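Local atomic coordinates of LacI family transcription regulator (Bifidobacterium animalis subsp. lactis, PDB entry 4O5A), a protein that probably regulates transcription as a LacI-family DNA-binding protein that responds to a small-molecule effector. Residues S93-A98 with Q313-L318. Numbering follows the deposited sequence.
Sequences SGLGSA and QLMLKL. With SO4 (sulfate ion), chain E.
Helices 88-99 and 304-320 lie side by side on the parallel sheet that contains strands 70-76 and 132-135, and they touch through the side chains of Leu95, Ala98, Met315 and Leu316 and the aliphatic part of Gln313. The axes of the short segments 93-98 and 313-318 approach to 10.6 Å and cross at 46°. On the sheet side, CD2 of Leu95 meets CE of Met315 at 3.7 Å. The selenomethionine chain is extended as far as SE and then bends (chi3 -69°), which turns its methyl toward the leucine; both side chains also rest on Leu134 of strand 132-135. This is the N-terminal subdomain of a periplasmic-binding-protein-like core, as in LacI relatives, and helix 304-320 returns to it late in the chain, after most of the other subdomain has been built. Farther from the sheet, Ala98 CB packs against the aliphatic CG of Gln313 at 4.0 Å, while CD1 of Leu316 lies 4.3 Å from Ala98 O. Beyond CG the glutamine runs extended (chi2 172°) to a sulfate, probably from the crystallisation liquor, and its NE2 donates a 3.1 Å hydrogen bond to sulfate O2 with an N-H...O angle of 161°. Replacing Gln313 by an alanine would probably cost the sulfate this amide donor and open a gap beside the Ala98 methyl. Arg309 also binds the sulfate through NE, and its NH1 is hydrogen-bonded to OG of Ser97, a residue that packs on Met112 of the second subunit.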
ATOM      1  N   SER A  93       9.863  -3.389  -4.016  1.00 20.15           N
ATOM      2  CA  SER A  93      10.532  -2.511  -4.984  1.00 25.57           C
ATOM      3  C   SER A  93      12.045  -2.411  -4.736  1.00 22.95           C
ATOM      4  O   SER A  93      12.840  -2.482  -5.674  1.00 24.52           O
ATOM      5  CB  SER A  93       9.927  -1.109  -4.979  1.00 30.51           C
ATOM      6  OG  SER A  93       8.660  -1.115  -5.597  1.00 35.06           O
ATOM      7  N   GLY A  94      12.435  -2.223  -3.479  1.00 21.43           N
ATOM      8  CA  GLY A  94      13.844  -2.173  -3.128  1.00 20.01           C
ATOM      9  C   GLY A  94      14.536  -3.499  -3.393  1.00 22.00           C
ATOM     10  O   GLY A  94      15.642  -3.534  -3.961  1.00 23.07           O
ATOM     11  N   LEU A  95      13.916  -4.599  -2.971  1.00 19.36           N
ATOM     12  CA  LEU A  95      14.481  -5.920  -3.242  1.00 17.80           C
ATOM     13  C   LEU A  95      14.717  -6.089  -4.738  1.00 22.83           C
ATOM     14  O   LEU A  95      15.815  -6.448  -5.165  1.00 19.38           O
ATOM     15  CB  LEU A  95      13.531  -7.036  -2.771  1.00 22.43           C
ATOM     16  CG  LEU A  95      13.459  -7.375  -1.281  1.00 24.47           C
ATOM     17  CD1 LEU A  95      12.155  -8.113  -0.985  1.00 26.80           C
ATOM     18  CD2 LEU A  95      14.646  -8.237  -0.851  1.00 19.66           C
ATOM     19  N   GLY A  96      13.687  -5.812  -5.530  1.00 23.46           N
ATOM     20  CA  GLY A  96      13.782  -5.940  -6.972  1.00 21.00           C
ATOM     21  C   GLY A  96      14.873  -5.095  -7.602  1.00 25.43           C
ATOM     22  O   GLY A  96      15.485  -5.520  -8.580  1.00 26.04           O
ATOM     23  N   SER A  97      15.145  -3.914  -7.042  1.00 22.04           N
ATOM     24  CA  SER A  97      16.149  -3.031  -7.627  1.00 23.17           C
ATOM     25  C   SER A  97      17.516  -3.686  -7.560  1.00 28.59           C
ATOM     26  O   SER A  97      18.371  -3.433  -8.403  1.00 31.06           O
ATOM     27  CB  SER A  97      16.162  -1.643  -6.966  1.00 22.43           C
ATOM     28  OG  SER A  97      16.843  -1.623  -5.722  1.00 29.05           O
ATOM     29  N   ALA A  98      17.716  -4.549  -6.566  1.00 22.98           N
ATOM     30  CA  ALA A  98      18.994  -5.246  -6.445  1.00 22.06           C
ATOM     31  C   ALA A  98      18.987  -6.615  -7.124  1.00 21.42           C
ATOM     32  O   ALA A  98      19.984  -7.002  -7.747  1.00 22.27           O
ATOM     33  CB  ALA A  98      19.425  -5.364  -4.984  1.00 24.58           C
ATOM     34  N   GLN A 313      20.884  -7.518  -1.450  1.00 21.02           N
ATOM     35  CA  GLN A 313      22.334  -7.595  -1.587  1.00 21.80           C
ATOM     36  C   GLN A 313      22.925  -8.560  -0.574  1.00 23.90           C
ATOM     37  O   GLN A 313      23.842  -9.313  -0.888  1.00 22.96           O
ATOM     38  CB  GLN A 313      22.971  -6.206  -1.449  1.00 25.68           C
ATOM     39  CG  GLN A 313      22.573  -5.262  -2.571  1.00 28.04           C
ATOM     40  CD  GLN A 313      23.043  -3.842  -2.350  1.00 31.61           C
ATOM     41  OE1 GLN A 313      23.032  -3.342  -1.225  1.00 27.86           O
ATOM     42  NE2 GLN A 313      23.458  -3.180  -3.427  1.00 31.49           N
ATOM     43  N   LEU A 314      22.395  -8.540   0.644  1.00 22.58           N
ATOM     44  CA  LEU A 314      22.930  -9.395   1.700  1.00 22.40           C
ATOM     45  C   LEU A 314      22.632 -10.866   1.422  1.00 22.10           C
ATOM     46  O   LEU A 314      23.474 -11.736   1.655  1.00 24.41           O
ATOM     47  CB  LEU A 314      22.355  -8.991   3.063  1.00 23.42           C
ATOM     48  CG  LEU A 314      22.850  -7.644   3.583  1.00 29.76           C
ATOM     49  CD1 LEU A 314      22.147  -7.293   4.892  1.00 32.57           C
ATOM     50  CD2 LEU A 314      24.366  -7.649   3.768  1.00 34.19           C
HETATM   51  N   MSE A 315      21.439 -11.149   0.918  1.00 21.70           N
HETATM   52  CA  MSE A 315      21.096 -12.531   0.621  1.00 22.07           C
HETATM   53  C   MSE A 315      21.935 -13.033  -0.534  1.00 24.86           C
HETATM   54  O   MSE A 315      22.350 -14.178  -0.532  1.00 23.68           O
HETATM   55  CB  MSE A 315      19.603 -12.700   0.330  1.00 20.98           C
HETATM   56  CG  MSE A 315      18.752 -12.595   1.587  1.00 19.86           C
HETATM   57 SE   MSE A 315      16.868 -12.882   1.242  0.54 22.42          SE
HETATM   58  CE  MSE A 315      16.470 -11.277   0.245  1.00 21.11           C
ATOM     59  N   LEU A 316      22.197 -12.174  -1.515  1.00 21.37           N
ATOM     60  CA  LEU A 316      23.070 -12.558  -2.628  1.00 23.04           C
ATOM     61  C   LEU A 316      24.493 -12.870  -2.166  1.00 23.42           C
ATOM     62  O   LEU A 316      25.142 -13.776  -2.689  1.00 24.33           O
ATOM     63  CB  LEU A 316      23.077 -11.465  -3.696  1.00 23.80           C
ATOM     64  CG  LEU A 316      21.787 -11.469  -4.513  1.00 27.56           C
ATOM     65  CD1 LEU A 316      21.637 -10.186  -5.335  1.00 35.71           C
ATOM     66  CD2 LEU A 316      21.760 -12.694  -5.410  1.00 28.06           C
ATOM     67  N   LYS A 317      24.982 -12.114  -1.186  1.00 24.59           N
ATOM     68  CA  LYS A 317      26.280 -12.417  -0.591  1.00 27.51           C
ATOM     69  C   LYS A 317      26.282 -13.797   0.054  1.00 25.66           C
ATOM     70  O   LYS A 317      27.204 -14.566  -0.139  1.00 26.70           O
ATOM     71  CB  LYS A 317      26.671 -11.369   0.455  1.00 34.85           C
ATOM     72  CG  LYS A 317      27.116 -10.027  -0.106  1.00 39.65           C
ATOM     73  CD  LYS A 317      27.714  -9.189   1.016  1.00 50.33           C
ATOM     74  CE  LYS A 317      27.700  -7.697   0.699  1.00 60.81           C
ATOM     75  NZ  LYS A 317      28.735  -7.297  -0.312  1.00 63.04           N
ATOM     76  N   LEU A 318      25.247 -14.098   0.831  1.00 26.38           N
ATOM     77  CA  LEU A 318      25.126 -15.416   1.459  1.00 28.18           C
ATOM     78  C   LEU A 318      25.127 -16.515   0.398  1.00 29.32           C
ATOM     79  O   LEU A 318      25.821 -17.526   0.525  1.00 30.43           O
ATOM     80  CB  LEU A 318      23.840 -15.496   2.296  1.00 24.23           C
ATOM     81  CG  LEU A 318      23.757 -14.646   3.568  1.00 28.91           C
ATOM     82  CD1 LEU A 318      22.345 -14.704   4.155  1.00 29.55           C
ATOM     83  CD2 LEU A 318      24.775 -15.105   4.599  1.00 29.64           C
TER
HETATM   84  S   SO4 E 404      24.243   0.656  -3.431  0.68 64.24           S
HETATM   85  O1  SO4 E 404      24.921   1.790  -2.816  0.68 69.79           O
HETATM   86  O2  SO4 E 404      25.066  -0.542  -3.291  0.68 63.66           O
HETATM   87  O3  SO4 E 404      22.940   0.468  -2.799  0.68 63.45           O
HETATM   88  O4  SO4 E 404      24.051   0.933  -4.848  0.68 69.89           O